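Local coordinates for protein chitinase A (Pteris ryukyuensis, PDB 4RL3) that probably hydrolyses the glycosidic bonds of chitin, this chain being the family 18 catalytic domain of a longer protein, at residues R5-A10 against F246-D251; A33-Y38 against V75-G80; S155-D160 against N181-S186. All coordinates share one frame; numbering follows the deposited sequence.

Interaction 1: residues R5-A10 against F246-D251; sequences REYIGA and FIFSAD. With EDO (1,2-ethanediol), chain C.
R5 and E6 pair with F246 and I247 as parallel strands. This closes the TIM barrel, joining its first strand, 3-8, to its last, 244-248. I247 N donates to R5 O at 3.0 Å, and Y7 N to I247 O at 3.2 Å. Past the cis peptide before S249, A250 N reaches Y7 O at 2.8 Å.

Aromatic packing centres on Y7. F248 CG is anti to the backbone N (chi1 -165°), which brings the ring edge to Y7. F248 CD1 stands over one face of the Y7 ring, 3.6 Å from Y7 CG, in an offset edge-to-face pair with planes at 60°. F246 CD2 meets the edge of the same ring, 3.5 Å from Y7 CE1. The Y7 hydroxyl bonds onward to D120 and N181.

Polar side-chain contacts gather at D251. Its OD1 accepts from G9 N at 2.9 Å through the syn lone pair, while OD2 takes L11 N. An alanine here would probably leave both amides without their acceptor and let the turn after strand 3-8 shift. OD1 also accepts from O1 of a bound 1,2-ethanediol. The diol's other hydroxyl, O2, hydrogen-bonds S249 OG at 2.6 Å.

Interaction 2: residues A33-Y38 against V75-G80; sequences AFAIDY and VMVSLG
A35 and L79 are bridged as neighbours in two parallel strands of the TIM barrel, 27-36 and 73-81. A35 N donates to S78 O at 2.9 Å, and G80 N donates to A35 O at 3.0 Å. The short strand segments diverge by 55°, and the pairing rests on these two bonds.

F34 carries much of the side-chain contact. The peptide before it is cis, as at the equivalent Ala-Phe bond of the related plant chitinase hevamine. F34 CB lies 3.7 Å from S78 O. CG is anti to the carbonyl carbon (chi1 -67°), which takes the ring along S78; CG itself faces G80 O more loosely. CD1 and CE1 then run past the serine side chain, and S78 OG sits at the ring edge, 3.5 Å from F34 CE1. At the tip, F34 CZ, the nearest atom of a bound acetate is about 4 Å away. The CB of A33 sits over the centre of one ring face.

A35 CB lies on the other side of the sheet from S78. It packs 3.7 Å from V77 CG2, with L79 CD2 close by. I36 CG1 and CD1 both rest against G80 O. At the backbone angles of G80 a CB would jam against L79 O, which calls for glycine.

S78 OG hydrogen-bonds D120, on strand 118-123, which belongs to the family 18 DxxDxDxE signature. The C-H edge of F34 packs against this hydroxyl as a non-polar neighbour, which is likely to limit how far the serine can turn.

Interaction 3: residues S155-D160 against N181-S186; sequences SIAPFD and NFQFYS. With ACT (acetate ion), chain E.
A157 to F159 run beside N181 to Q183 in a mixed backbone and side-chain contact. It lies just past the C-terminal ends of two neighbouring barrel strands, 153-156 and 179-180, the end of the barrel where family 18 enzymes have their active site. N181 N donates to I156 O at 2.7 Å. Q183 N donates to P158 O at 2.9 Å.

The Q183 side chain adds a third bond. Its CG is anti to the carbonyl carbon (chi1 -60°) and the chain runs extended beyond it, which brings Q183 NE2 to 2.9 Å from A157 O. The approach is from above the carbonyl plane, 42° out of it. This bent bond would bias the turn of the amide, and OE1 then lies beside a bound acetate, whose OXT accepts from Y185 OH at 2.6 Å. The nearest atom of the Q183 side chain is about 4 Å from a bound magnesium ion.

F182 is met on two sides. P158 O lies over one face, offset toward the rim. D160 OD1 comes to the edge in the ring plane, 3.3 Å from F182 CZ; D160 OD2 bonds Y187. S186 OG donates to Q183 O at 2.7 Å and accepts from a water that in turn accepts from D160 N.

Behind the contact, I156 and P158 pack on helix 163-173 and F182 on helix 193-206. A157 and Q183 touch D122 of strand 118-123.

Overall arrangement
From the N terminus, strand 3-8 is the first half of interaction 1, but its partner comes only near the C terminus. The loop it closes therefore holds nearly the whole barrel, including both other contacts. Interaction 2 closes first, joining strands 27-36 and 73-81. Interaction 3 follows in series, joining the end of strand 153-156 to the loop after strand 179-180. None cross. Interactions 1 and 2 meet where strands 3-8 and 27-36 lie side by side, with I8 O 2.9 Å from A33 N. Interactions 1 and 3 meet across the barrel interior, with R5 NH1 2.9 Å from N181 OD1. Interactions 2 and 3 do not touch; their nearest atoms are about 6 Å apart.

Interaction 1: residues R5-A10 against F246-D251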
ATOM      1  N   ARG A   5       4.865   3.441  -6.602  1.00  4.98           N
ATOM      2  CA  ARG A   5       4.812   3.388  -5.131  1.00  4.83           C
ATOM      3  C   ARG A   5       5.727   2.312  -4.561  1.00  4.73           C
ATOM      4  O   ARG A   5       5.920   1.264  -5.174  1.00  4.71           O
ATOM      5  CB  ARG A   5       3.383   3.166  -4.631  1.00  4.84           C
ATOM      6  CG  ARG A   5       2.310   3.752  -5.543  1.00  4.86           C
ATOM      7  CD  ARG A   5       0.922   3.623  -4.958  1.00  4.89           C
ATOM      8  NE  ARG A   5       0.651   4.635  -3.942  1.00  4.89           N
ATOM      9  CZ  ARG A   5      -0.328   4.558  -3.040  1.00  4.98           C
ATOM     10  NH1 ARG A   5      -1.115   3.496  -2.987  1.00  5.11           N
ATOM     11  NH2 ARG A   5      -0.485   5.540  -2.158  1.00  5.19           N
ATOM     12  N   GLU A   6       6.294   2.607  -3.392  1.00  4.70           N
ATOM     13  CA  GLU A   6       7.280   1.759  -2.730  1.00  4.81           C
ATOM     14  C   GLU A   6       6.905   1.611  -1.255  1.00  4.66           C
ATOM     15  O   GLU A   6       6.977   2.584  -0.494  1.00  4.63           O
ATOM     16  CB  GLU A   6       8.672   2.402  -2.848  1.00  4.94           C
ATOM     17  CG  GLU A   6       9.830   1.582  -2.282  1.00  5.05           C
ATOM     18  CD  GLU A   6      10.388   0.559  -3.249  1.00  5.20           C
ATOM     19  OE1 GLU A   6       9.822   0.369  -4.343  1.00  5.10           O
ATOM     20  OE2 GLU A   6      11.403  -0.070  -2.885  1.00  5.34           O
ATOM     21  N   TYR A   7       6.519   0.405  -0.843  1.00  4.53           N
ATOM     22  CA  TYR A   7       6.361   0.123   0.588  1.00  4.53           C
ATOM     23  C   TYR A   7       7.718   0.140   1.276  1.00  4.55           C
ATOM     24  O   TYR A   7       8.726  -0.288   0.690  1.00  4.63           O
ATOM     25  CB  TYR A   7       5.678  -1.228   0.835  1.00  4.46           C
ATOM     26  CG  TYR A   7       4.187  -1.250   0.552  1.00  4.36           C
ATOM     27  CD1 TYR A   7       3.696  -1.441  -0.744  1.00  4.35           C
ATOM     28  CD2 TYR A   7       3.265  -1.089   1.577  1.00  4.36           C
ATOM     29  CE1 TYR A   7       2.343  -1.470  -1.000  1.00  4.29           C
ATOM     30  CE2 TYR A   7       1.898  -1.127   1.326  1.00  4.25           C
ATOM     31  CZ  TYR A   7       1.442  -1.310   0.034  1.00  4.28           C
ATOM     32  OH  TYR A   7       0.093  -1.339  -0.247  1.00  4.22           O
ATOM     33  N   ILE A   8       7.754   0.650   2.508  1.00  4.63           N
ATOM     34  CA  ILE A   8       9.000   0.733   3.260  1.00  4.70           C
ATOM     35  C   ILE A   8       8.785   0.781   4.770  1.00  4.79           C
ATOM     36  O   ILE A   8       7.881   1.459   5.257  1.00  4.51           O
ATOM     37  CB  ILE A   8       9.812   1.971   2.806  1.00  4.75           C
ATOM     38  CG1 ILE A   8      11.168   2.065   3.531  1.00  4.81           C
ATOM     39  CG2 ILE A   8       9.023   3.265   2.993  1.00  4.78           C
ATOM     40  CD1 ILE A   8      12.131   3.005   2.861  1.00  4.86           C
ATOM     41  N   GLY A   9       9.636   0.056   5.498  1.00  4.96           N
ATOM     42  CA  GLY A   9       9.819   0.270   6.934  1.00  5.20           C
ATOM     43  C   GLY A   9       9.442  -0.824   7.908  1.00  5.45           C
ATOM     44  O   GLY A   9       9.731  -0.692   9.087  1.00  5.60           O
ATOM     45  N   ALA A  10       8.820  -1.906   7.434  1.00  5.88           N
ATOM     46  CA  ALA A  10       8.227  -2.892   8.336  1.00  6.16           C
ATOM     47  C   ALA A  10       9.220  -3.884   8.917  1.00  6.52           C
ATOM     48  O   ALA A  10       8.932  -4.491   9.946  1.00  6.72           O
ATOM     49  CB  ALA A  10       7.105  -3.642   7.643  1.00  6.24           C
ATOM     50  N   PHE A 246       3.547  -0.648  -8.283  1.00  4.54           N
ATOM     51  CA  PHE A 246       4.150  -0.590  -6.946  1.00  4.54           C
ATOM     52  C   PHE A 246       4.977  -1.831  -6.629  1.00  4.61           C
ATOM     53  O   PHE A 246       4.777  -2.896  -7.212  1.00  4.52           O
ATOM     54  CB  PHE A 246       3.114  -0.315  -5.844  1.00  4.54           C
ATOM     55  CG  PHE A 246       2.260  -1.502  -5.474  1.00  4.48           C
ATOM     56  CD1 PHE A 246       1.111  -1.798  -6.179  1.00  4.48           C
ATOM     57  CD2 PHE A 246       2.609  -2.315  -4.400  1.00  4.48           C
ATOM     58  CE1 PHE A 246       0.320  -2.883  -5.828  1.00  4.49           C
ATOM     59  CE2 PHE A 246       1.832  -3.407  -4.053  1.00  4.52           C
ATOM     60  CZ  PHE A 246       0.685  -3.695  -4.765  1.00  4.49           C
ATOM     61  N   ILE A 247       5.897  -1.666  -5.680  1.00  4.68           N
ATOM     62  CA  ILE A 247       6.807  -2.720  -5.245  1.00  4.83           C
ATOM     63  C   ILE A 247       6.700  -2.927  -3.748  1.00  4.94           C
ATOM     64  O   ILE A 247       6.661  -1.967  -2.977  1.00  4.94           O
ATOM     65  CB  ILE A 247       8.268  -2.387  -5.623  1.00  4.93           C
ATOM     66  CG1 ILE A 247       8.421  -2.445  -7.148  1.00  5.00           C
ATOM     67  CG2 ILE A 247       9.261  -3.322  -4.927  1.00  5.00           C
ATOM     68  CD1 ILE A 247       9.761  -1.927  -7.644  1.00  4.98           C
ATOM     69  N   PHE A 248       6.596  -4.191  -3.361  1.00  5.07           N
ATOM     70  CA  PHE A 248       6.761  -4.610  -1.981  1.00  5.29           C
ATOM     71  C   PHE A 248       8.095  -5.360  -1.930  1.00  5.20           C
ATOM     72  O   PHE A 248       8.173  -6.498  -2.401  1.00  5.16           O
ATOM     73  CB  PHE A 248       5.588  -5.512  -1.590  1.00  5.56           C
ATOM     74  CG  PHE A 248       5.459  -5.707  -0.116  1.00  6.00           C
ATOM     75  CD1 PHE A 248       4.769  -4.777   0.651  1.00  6.14           C
ATOM     76  CD2 PHE A 248       6.037  -6.786   0.509  1.00  6.36           C
ATOM     77  CE1 PHE A 248       4.648  -4.927   2.008  1.00  6.33           C
ATOM     78  CE2 PHE A 248       5.922  -6.947   1.878  1.00  6.44           C
ATOM     79  CZ  PHE A 248       5.233  -6.011   2.629  1.00  6.35           C
ATOM     80  N   SER A 249       9.175  -4.772  -1.415  1.00  5.09           N
ATOM     81  CA  SER A 249       9.225  -3.512  -0.666  1.00  5.12           C
ATOM     82  C   SER A 249      10.662  -3.014  -0.684  1.00  5.05           C
ATOM     83  O   SER A 249      11.577  -3.760  -1.044  1.00  5.00           O
ATOM     84  CB  SER A 249       8.858  -3.766   0.790  1.00  5.13           C
ATOM     85  OG  SER A 249       9.735  -4.722   1.377  1.00  5.26           O
ATOM     86  N   ALA A 250      10.878  -1.786  -0.237  1.00  5.10           N
ATOM     87  CA  ALA A 250      12.241  -1.264  -0.109  1.00  5.08           C
ATOM     88  C   ALA A 250      13.093  -2.132   0.825  1.00  5.25           C
ATOM     89  O   ALA A 250      14.280  -2.343   0.562  1.00  5.21           O
ATOM     90  CB  ALA A 250      12.211   0.172   0.394  1.00  5.05           C
ATOM     91  N   ASP A 251      12.488  -2.619   1.907  1.00  5.34           N
ATOM     92  CA  ASP A 251      13.204  -3.463   2.881  1.00  5.59           C
ATOM     93  C   ASP A 251      13.678  -4.738   2.185  1.00  5.67           C
ATOM     94  O   ASP A 251      14.803  -5.200   2.409  1.00  5.73           O
ATOM     95  CB  ASP A 251      12.333  -3.861   4.094  1.00  5.70           C
ATOM     96  CG  ASP A 251      11.515  -2.710   4.677  1.00  5.86           C
ATOM     97  OD1 ASP A 251      10.795  -2.037   3.912  1.00  6.09           O
ATOM     98  OD2 ASP A 251      11.551  -2.509   5.914  1.00  5.94           O
TER
HETATM   99  C1  EDO C 401       7.382  -3.880   4.185  1.00 10.32           C
HETATM  100  O1  EDO C 401       8.130  -2.726   4.612  1.00  9.69           O
HETATM  101  C2  EDO C 401       8.069  -5.187   4.590  1.00 10.33           C
HETATM  102  O2  EDO C 401       9.269  -5.393   3.852  1.00 10.94           O

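Interaction 2: residues A33-Y38 against V75-G80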
ATOM      1  N   ALA A  33       5.145   1.200   6.201  1.00  4.66           N
ATOM      2  CA  ALA A  33       4.481  -0.036   6.599  1.00  4.65           C
ATOM      3  C   ALA A  33       5.001  -0.416   7.991  1.00  4.75           C
ATOM      4  O   ALA A  33       6.189  -0.653   8.114  1.00  4.78           O
ATOM      5  CB  ALA A  33       4.784  -1.130   5.581  1.00  4.71           C
ATOM      6  N   PHE A  34       4.181  -0.473   9.047  1.00  4.76           N
ATOM      7  CA  PHE A  34       2.724  -0.309   9.071  1.00  4.80           C
ATOM      8  C   PHE A  34       2.309   0.483  10.312  1.00  4.83           C
ATOM      9  O   PHE A  34       3.001   0.454  11.342  1.00  4.93           O
ATOM     10  CB  PHE A  34       2.057  -1.684   9.181  1.00  4.82           C
ATOM     11  CG  PHE A  34       2.230  -2.551   7.969  1.00  4.79           C
ATOM     12  CD1 PHE A  34       1.426  -2.357   6.860  1.00  4.82           C
ATOM     13  CD2 PHE A  34       3.191  -3.561   7.937  1.00  4.85           C
ATOM     14  CE1 PHE A  34       1.573  -3.141   5.741  1.00  4.87           C
ATOM     15  CE2 PHE A  34       3.338  -4.364   6.821  1.00  4.88           C
ATOM     16  CZ  PHE A  34       2.529  -4.150   5.719  1.00  4.82           C
ATOM     17  N   ALA A  35       1.156   1.147  10.232  1.00  4.84           N
ATOM     18  CA  ALA A  35       0.449   1.599  11.429  1.00  4.87           C
ATOM     19  C   ALA A  35      -0.553   0.504  11.763  1.00  4.90           C
ATOM     20  O   ALA A  35      -1.220  -0.020  10.874  1.00  4.74           O
ATOM     21  CB  ALA A  35      -0.247   2.937  11.205  1.00  4.92           C
ATOM     22  N   ILE A  36      -0.631   0.128  13.031  1.00  5.02           N
ATOM     23  CA  ILE A  36      -1.531  -0.937  13.450  1.00  5.14           C
ATOM     24  C   ILE A  36      -2.220  -0.499  14.734  1.00  5.33           C
ATOM     25  O   ILE A  36      -1.573   0.027  15.648  1.00  5.21           O
ATOM     26  CB  ILE A  36      -0.767  -2.257  13.711  1.00  5.14           C
ATOM     27  CG1 ILE A  36       0.248  -2.531  12.590  1.00  5.18           C
ATOM     28  CG2 ILE A  36      -1.748  -3.419  13.846  1.00  5.17           C
ATOM     29  CD1 ILE A  36       1.165  -3.699  12.849  1.00  5.20           C
ATOM     30  N   ASP A  37      -3.524  -0.761  14.799  1.00  5.53           N
ATOM     31  CA  ASP A  37      -4.328  -0.452  15.980  1.00  5.82           C
ATOM     32  C   ASP A  37      -4.262  -1.607  16.976  1.00  6.21           C
ATOM     33  O   ASP A  37      -5.283  -2.194  17.354  1.00  6.26           O
ATOM     34  CB  ASP A  37      -5.775  -0.097  15.586  1.00  5.76           C
ATOM     35  CG  ASP A  37      -6.471  -1.176  14.751  1.00  5.69           C
ATOM     36  OD1 ASP A  37      -5.824  -1.820  13.892  1.00  5.69           O
ATOM     37  OD2 ASP A  37      -7.687  -1.381  14.946  1.00  5.70           O
ATOM     38  N   TYR A  38      -3.034  -1.910  17.385  1.00  6.69           N
ATOM     39  CA  TYR A  38      -2.723  -2.949  18.351  1.00  7.26           C
ATOM     40  C   TYR A  38      -1.588  -2.483  19.237  1.00  7.90           C
ATOM     41  O   TYR A  38      -0.756  -1.663  18.830  1.00  7.76           O
ATOM     42  CB  TYR A  38      -2.269  -4.217  17.638  1.00  7.36           C
ATOM     43  CG  TYR A  38      -3.372  -5.191  17.268  1.00  7.49           C
ATOM     44  CD1 TYR A  38      -4.218  -4.962  16.186  1.00  7.55           C
ATOM     45  CD2 TYR A  38      -3.554  -6.359  17.988  1.00  7.66           C
ATOM     46  CE1 TYR A  38      -5.210  -5.870  15.845  1.00  7.70           C
ATOM     47  CE2 TYR A  38      -4.546  -7.268  17.659  1.00  7.75           C
ATOM     48  CZ  TYR A  38      -5.377  -7.020  16.584  1.00  7.90           C
ATOM     49  OH  TYR A  38      -6.376  -7.928  16.256  1.00  8.06           O
ATOM     50  N   VAL A  75       4.404  10.768   0.838  1.00  5.76           N
ATOM     51  CA  VAL A  75       4.598   9.637   1.752  1.00  5.58           C
ATOM     52  C   VAL A  75       3.261   9.302   2.411  1.00  5.59           C
ATOM     53  O   VAL A  75       2.607  10.175   2.975  1.00  5.73           O
ATOM     54  CB  VAL A  75       5.690   9.916   2.815  1.00  5.53           C
ATOM     55  CG1 VAL A  75       5.922   8.688   3.691  1.00  5.55           C
ATOM     56  CG2 VAL A  75       6.991  10.315   2.129  1.00  5.53           C
ATOM     57  N   MET A  76       2.842   8.047   2.288  1.00  5.48           N
ATOM     58  CA  MET A  76       1.578   7.578   2.867  1.00  5.66           C
ATOM     59  C   MET A  76       1.888   6.563   3.964  1.00  5.28           C
ATOM     60  O   MET A  76       3.054   6.233   4.187  1.00  5.28           O
ATOM     61  CB  MET A  76       0.691   6.991   1.757  1.00  6.12           C
ATOM     62  CG  MET A  76       0.187   8.023   0.730  1.00  6.68           C
ATOM     63  SD  MET A  76       1.420   8.412  -0.519  1.00  7.59           S
ATOM     64  CE  MET A  76       0.409   9.426  -1.596  1.00  7.25           C
ATOM     65  N   VAL A  77       0.863   6.092   4.672  1.00  5.02           N
ATOM     66  CA  VAL A  77       1.059   5.026   5.648  1.00  4.82           C
ATOM     67  C   VAL A  77       0.051   3.914   5.380  1.00  4.73           C
ATOM     68  O   VAL A  77      -1.109   4.186   5.086  1.00  4.75           O
ATOM     69  CB  VAL A  77       0.960   5.556   7.110  1.00  4.84           C
ATOM     70  CG1 VAL A  77      -0.370   6.236   7.376  1.00  4.85           C
ATOM     71  CG2 VAL A  77       1.242   4.452   8.137  1.00  4.82           C
ATOM     72  N   SER A  78       0.520   2.673   5.476  1.00  4.64           N
ATOM     73  CA  SER A  78      -0.310   1.490   5.303  1.00  4.63           C
ATOM     74  C   SER A  78      -0.764   0.945   6.653  1.00  4.72           C
ATOM     75  O   SER A  78      -0.001   0.932   7.618  1.00  4.81           O
ATOM     76  CB  SER A  78       0.468   0.423   4.541  1.00  4.56           C
ATOM     77  OG  SER A  78      -0.379  -0.656   4.194  1.00  4.47           O
ATOM     78  N   LEU A  79      -2.027   0.521   6.698  1.00  4.84           N
ATOM     79  CA  LEU A  79      -2.681   0.042   7.910  1.00  5.03           C
ATOM     80  C   LEU A  79      -2.789  -1.469   7.920  1.00  5.14           C
ATOM     81  O   LEU A  79      -3.244  -2.078   6.948  1.00  5.17           O
ATOM     82  CB  LEU A  79      -4.081   0.624   8.028  1.00  5.05           C
ATOM     83  CG  LEU A  79      -4.271   2.113   7.781  1.00  5.12           C
ATOM     84  CD1 LEU A  79      -5.712   2.484   8.085  1.00  5.21           C
ATOM     85  CD2 LEU A  79      -3.318   2.965   8.597  1.00  5.21           C
ATOM     86  N   GLY A  80      -2.383  -2.064   9.044  1.00  5.54           N
ATOM     87  CA  GLY A  80      -2.604  -3.479   9.297  1.00  5.85           C
ATOM     88  C   GLY A  80      -1.407  -4.349   9.024  1.00  6.23           C
ATOM     89  O   GLY A  80      -0.579  -4.560   9.896  1.00  6.50           O
TER

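Interaction 3: residues S155-D160 against N181-S186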
ATOM      1  N   SER A 155      -5.757   4.430  -0.729  1.00  4.42           N
ATOM      2  CA  SER A 155      -5.616   3.202  -1.496  1.00  4.31           C
ATOM      3  C   SER A 155      -5.979   1.985  -0.675  1.00  4.27           C
ATOM      4  O   SER A 155      -6.064   2.041   0.555  1.00  4.18           O
ATOM      5  CB  SER A 155      -4.191   3.037  -2.036  1.00  4.26           C
ATOM      6  OG  SER A 155      -3.211   3.040  -1.000  1.00  4.21           O
ATOM      7  N   ILE A 156      -6.221   0.895  -1.394  1.00  4.25           N
ATOM      8  CA  ILE A 156      -6.471  -0.409  -0.794  1.00  4.24           C
ATOM      9  C   ILE A 156      -5.460  -1.375  -1.382  1.00  4.27           C
ATOM     10  O   ILE A 156      -5.006  -1.173  -2.504  1.00  4.15           O
ATOM     11  CB  ILE A 156      -7.923  -0.897  -1.026  1.00  4.27           C
ATOM     12  CG1 ILE A 156      -8.295  -0.892  -2.506  1.00  4.29           C
ATOM     13  CG2 ILE A 156      -8.891  -0.017  -0.246  1.00  4.28           C
ATOM     14  CD1 ILE A 156      -9.569  -1.649  -2.799  1.00  4.32           C
ATOM     15  N   ALA A 157      -5.124  -2.423  -0.628  1.00  4.39           N
ATOM     16  CA  ALA A 157      -4.099  -3.390  -1.053  1.00  4.56           C
ATOM     17  C   ALA A 157      -4.628  -4.838  -1.072  1.00  4.76           C
ATOM     18  O   ALA A 157      -4.198  -5.674  -0.282  1.00  4.88           O
ATOM     19  CB  ALA A 157      -2.871  -3.264  -0.153  1.00  4.60           C
ATOM     20  N   PRO A 158      -5.568  -5.138  -1.980  1.00  4.94           N
ATOM     21  CA  PRO A 158      -6.202  -6.454  -1.954  1.00  5.09           C
ATOM     22  C   PRO A 158      -5.418  -7.545  -2.660  1.00  5.34           C
ATOM     23  O   PRO A 158      -4.465  -7.275  -3.385  1.00  5.12           O
ATOM     24  CB  PRO A 158      -7.505  -6.218  -2.702  1.00  5.08           C
ATOM     25  CG  PRO A 158      -7.157  -5.156  -3.694  1.00  5.05           C
ATOM     26  CD  PRO A 158      -6.200  -4.250  -2.966  1.00  4.98           C
ATOM     27  N   PHE A 159      -5.857  -8.778  -2.438  1.00  5.78           N
ATOM     28  CA  PHE A 159      -5.444  -9.934  -3.228  1.00  6.12           C
ATOM     29  C   PHE A 159      -6.643 -10.882  -3.239  1.00  6.13           C
ATOM     30  O   PHE A 159      -7.665 -10.596  -2.606  1.00  5.83           O
ATOM     31  CB  PHE A 159      -4.162 -10.589  -2.670  1.00  6.41           C
ATOM     32  CG  PHE A 159      -4.289 -11.102  -1.264  1.00  6.81           C
ATOM     33  CD1 PHE A 159      -4.188 -10.244  -0.170  1.00  7.17           C
ATOM     34  CD2 PHE A 159      -4.502 -12.447  -1.035  1.00  7.24           C
ATOM     35  CE1 PHE A 159      -4.312 -10.743   1.127  1.00  7.42           C
ATOM     36  CE2 PHE A 159      -4.627 -12.945   0.254  1.00  7.51           C
ATOM     37  CZ  PHE A 159      -4.535 -12.090   1.331  1.00  7.60           C
ATOM     38  N   ASP A 160      -6.562 -11.992  -3.960  1.00  6.33           N
ATOM     39  CA  ASP A 160      -7.780 -12.778  -4.202  1.00  6.75           C
ATOM     40  C   ASP A 160      -8.407 -13.336  -2.929  1.00  6.85           C
ATOM     41  O   ASP A 160      -9.633 -13.395  -2.812  1.00  6.88           O
ATOM     42  CB  ASP A 160      -7.518 -13.907  -5.200  1.00  6.93           C
ATOM     43  CG  ASP A 160      -7.322 -13.400  -6.630  1.00  7.20           C
ATOM     44  OD1 ASP A 160      -7.704 -12.253  -6.944  1.00  7.27           O
ATOM     45  OD2 ASP A 160      -6.796 -14.184  -7.450  1.00  8.11           O
ATOM     46  N   ASN A 181      -3.860  -1.007  -4.945  1.00  4.23           N
ATOM     47  CA  ASN A 181      -2.560  -1.680  -4.880  1.00  4.26           C
ATOM     48  C   ASN A 181      -2.781  -3.200  -4.891  1.00  4.29           C
ATOM     49  O   ASN A 181      -2.564  -3.869  -3.882  1.00  4.25           O
ATOM     50  CB  ASN A 181      -1.793  -1.319  -3.592  1.00  4.20           C
ATOM     51  CG  ASN A 181      -1.229   0.103  -3.566  1.00  4.18           C
ATOM     52  OD1 ASN A 181      -1.541   0.974  -4.397  1.00  4.23           O
ATOM     53  ND2 ASN A 181      -0.411   0.346  -2.564  1.00  4.21           N
ATOM     54  N   PHE A 182      -3.239  -3.748  -6.012  1.00  4.41           N
ATOM     55  CA  PHE A 182      -3.517  -5.169  -6.062  1.00  4.50           C
ATOM     56  C   PHE A 182      -2.192  -5.929  -5.967  1.00  4.70           C
ATOM     57  O   PHE A 182      -1.244  -5.617  -6.673  1.00  4.71           O
ATOM     58  CB  PHE A 182      -4.273  -5.554  -7.337  1.00  4.46           C
ATOM     59  CG  PHE A 182      -4.805  -6.956  -7.304  1.00  4.55           C
ATOM     60  CD1 PHE A 182      -3.976  -8.019  -7.616  1.00  4.54           C
ATOM     61  CD2 PHE A 182      -6.104  -7.215  -6.915  1.00  4.53           C
ATOM     62  CE1 PHE A 182      -4.431  -9.311  -7.558  1.00  4.58           C
ATOM     63  CE2 PHE A 182      -6.567  -8.519  -6.850  1.00  4.53           C
ATOM     64  CZ  PHE A 182      -5.729  -9.566  -7.177  1.00  4.57           C
ATOM     65  N   GLN A 183      -2.129  -6.909  -5.073  1.00  5.02           N
ATOM     66  CA  GLN A 183      -0.898  -7.647  -4.814  1.00  5.27           C
ATOM     67  C   GLN A 183      -0.699  -8.806  -5.793  1.00  5.43           C
ATOM     68  O   GLN A 183      -1.085  -9.943  -5.513  1.00  5.46           O
ATOM     69  CB  GLN A 183      -0.901  -8.194  -3.393  1.00  5.49           C
ATOM     70  CG  GLN A 183      -1.006  -7.128  -2.310  1.00  5.62           C
ATOM     71  CD  GLN A 183      -0.959  -7.738  -0.922  1.00  5.89           C
ATOM     72  OE1 GLN A 183      -0.287  -8.741  -0.692  1.00  6.30           O
ATOM     73  NE2 GLN A 183      -1.698  -7.149   0.004  1.00  6.02           N
ATOM     74  N   PHE A 184      -0.057  -8.527  -6.921  1.00  5.52           N
ATOM     75  CA  PHE A 184       0.139  -9.552  -7.961  1.00  5.62           C
ATOM     76  C   PHE A 184       1.224 -10.556  -7.602  1.00  5.86           C
ATOM     77  O   PHE A 184       1.308 -11.626  -8.215  1.00  6.27           O
ATOM     78  CB  PHE A 184       0.410  -8.893  -9.310  1.00  5.50           C
ATOM     79  CG  PHE A 184      -0.813  -8.256  -9.903  1.00  5.37           C
ATOM     80  CD1 PHE A 184      -1.783  -9.032 -10.537  1.00  5.35           C
ATOM     81  CD2 PHE A 184      -1.031  -6.889  -9.794  1.00  5.30           C
ATOM     82  CE1 PHE A 184      -2.925  -8.449 -11.061  1.00  5.33           C
ATOM     83  CE2 PHE A 184      -2.165  -6.304 -10.333  1.00  5.22           C
ATOM     84  CZ  PHE A 184      -3.123  -7.082 -10.961  1.00  5.26           C
ATOM     85  N   TYR A 185       2.005 -10.234  -6.577  1.00  6.02           N
ATOM     86  CA  TYR A 185       3.000 -11.151  -6.034  1.00  6.30           C
ATOM     87  C   TYR A 185       2.372 -12.267  -5.196  1.00  6.60           C
ATOM     88  O   TYR A 185       3.090 -13.131  -4.684  1.00  6.79           O
ATOM     89  CB  TYR A 185       4.093 -10.393  -5.262  1.00  6.20           C
ATOM     90  CG  TYR A 185       3.601  -9.270  -4.373  1.00  6.17           C
ATOM     91  CD1 TYR A 185       3.448  -7.980  -4.874  1.00  6.08           C
ATOM     92  CD2 TYR A 185       3.304  -9.490  -3.039  1.00  6.14           C
ATOM     93  CE1 TYR A 185       2.997  -6.944  -4.069  1.00  6.04           C
ATOM     94  CE2 TYR A 185       2.867  -8.461  -2.218  1.00  6.01           C
ATOM     95  CZ  TYR A 185       2.709  -7.196  -2.731  1.00  6.06           C
ATOM     96  OH  TYR A 185       2.272  -6.178  -1.923  1.00  5.97           O
ATOM     97  N   SER A 186       1.040 -12.252  -5.060  1.00  6.87           N
ATOM     98  CA  SER A 186       0.286 -13.391  -4.522  1.00  7.20           C
ATOM     99  C   SER A 186       0.262 -14.572  -5.505  1.00  7.49           C
ATOM    100  O   SER A 186      -0.042 -15.693  -5.100  1.00  7.92           O
ATOM    101  CB  SER A 186      -1.156 -12.966  -4.193  1.00  7.20           C
ATOM    102  OG  SER A 186      -1.838 -12.522  -5.358  1.00  7.31           O
TER
HETATM  103  C   ACT E 403       1.316  -6.013   1.292  1.00  8.44           C
HETATM  104  O   ACT E 403       1.069  -6.343   2.480  1.00  8.32           O
HETATM  105  OXT ACT E 403       1.944  -6.855   0.599  1.00  8.21           O
HETATM  106  CH3 ACT E 403       0.897  -4.678   0.741  1.00  8.46           C
HETATM  107  O   HOH W   1      -4.447 -12.961  -5.523  1.00 11.86           O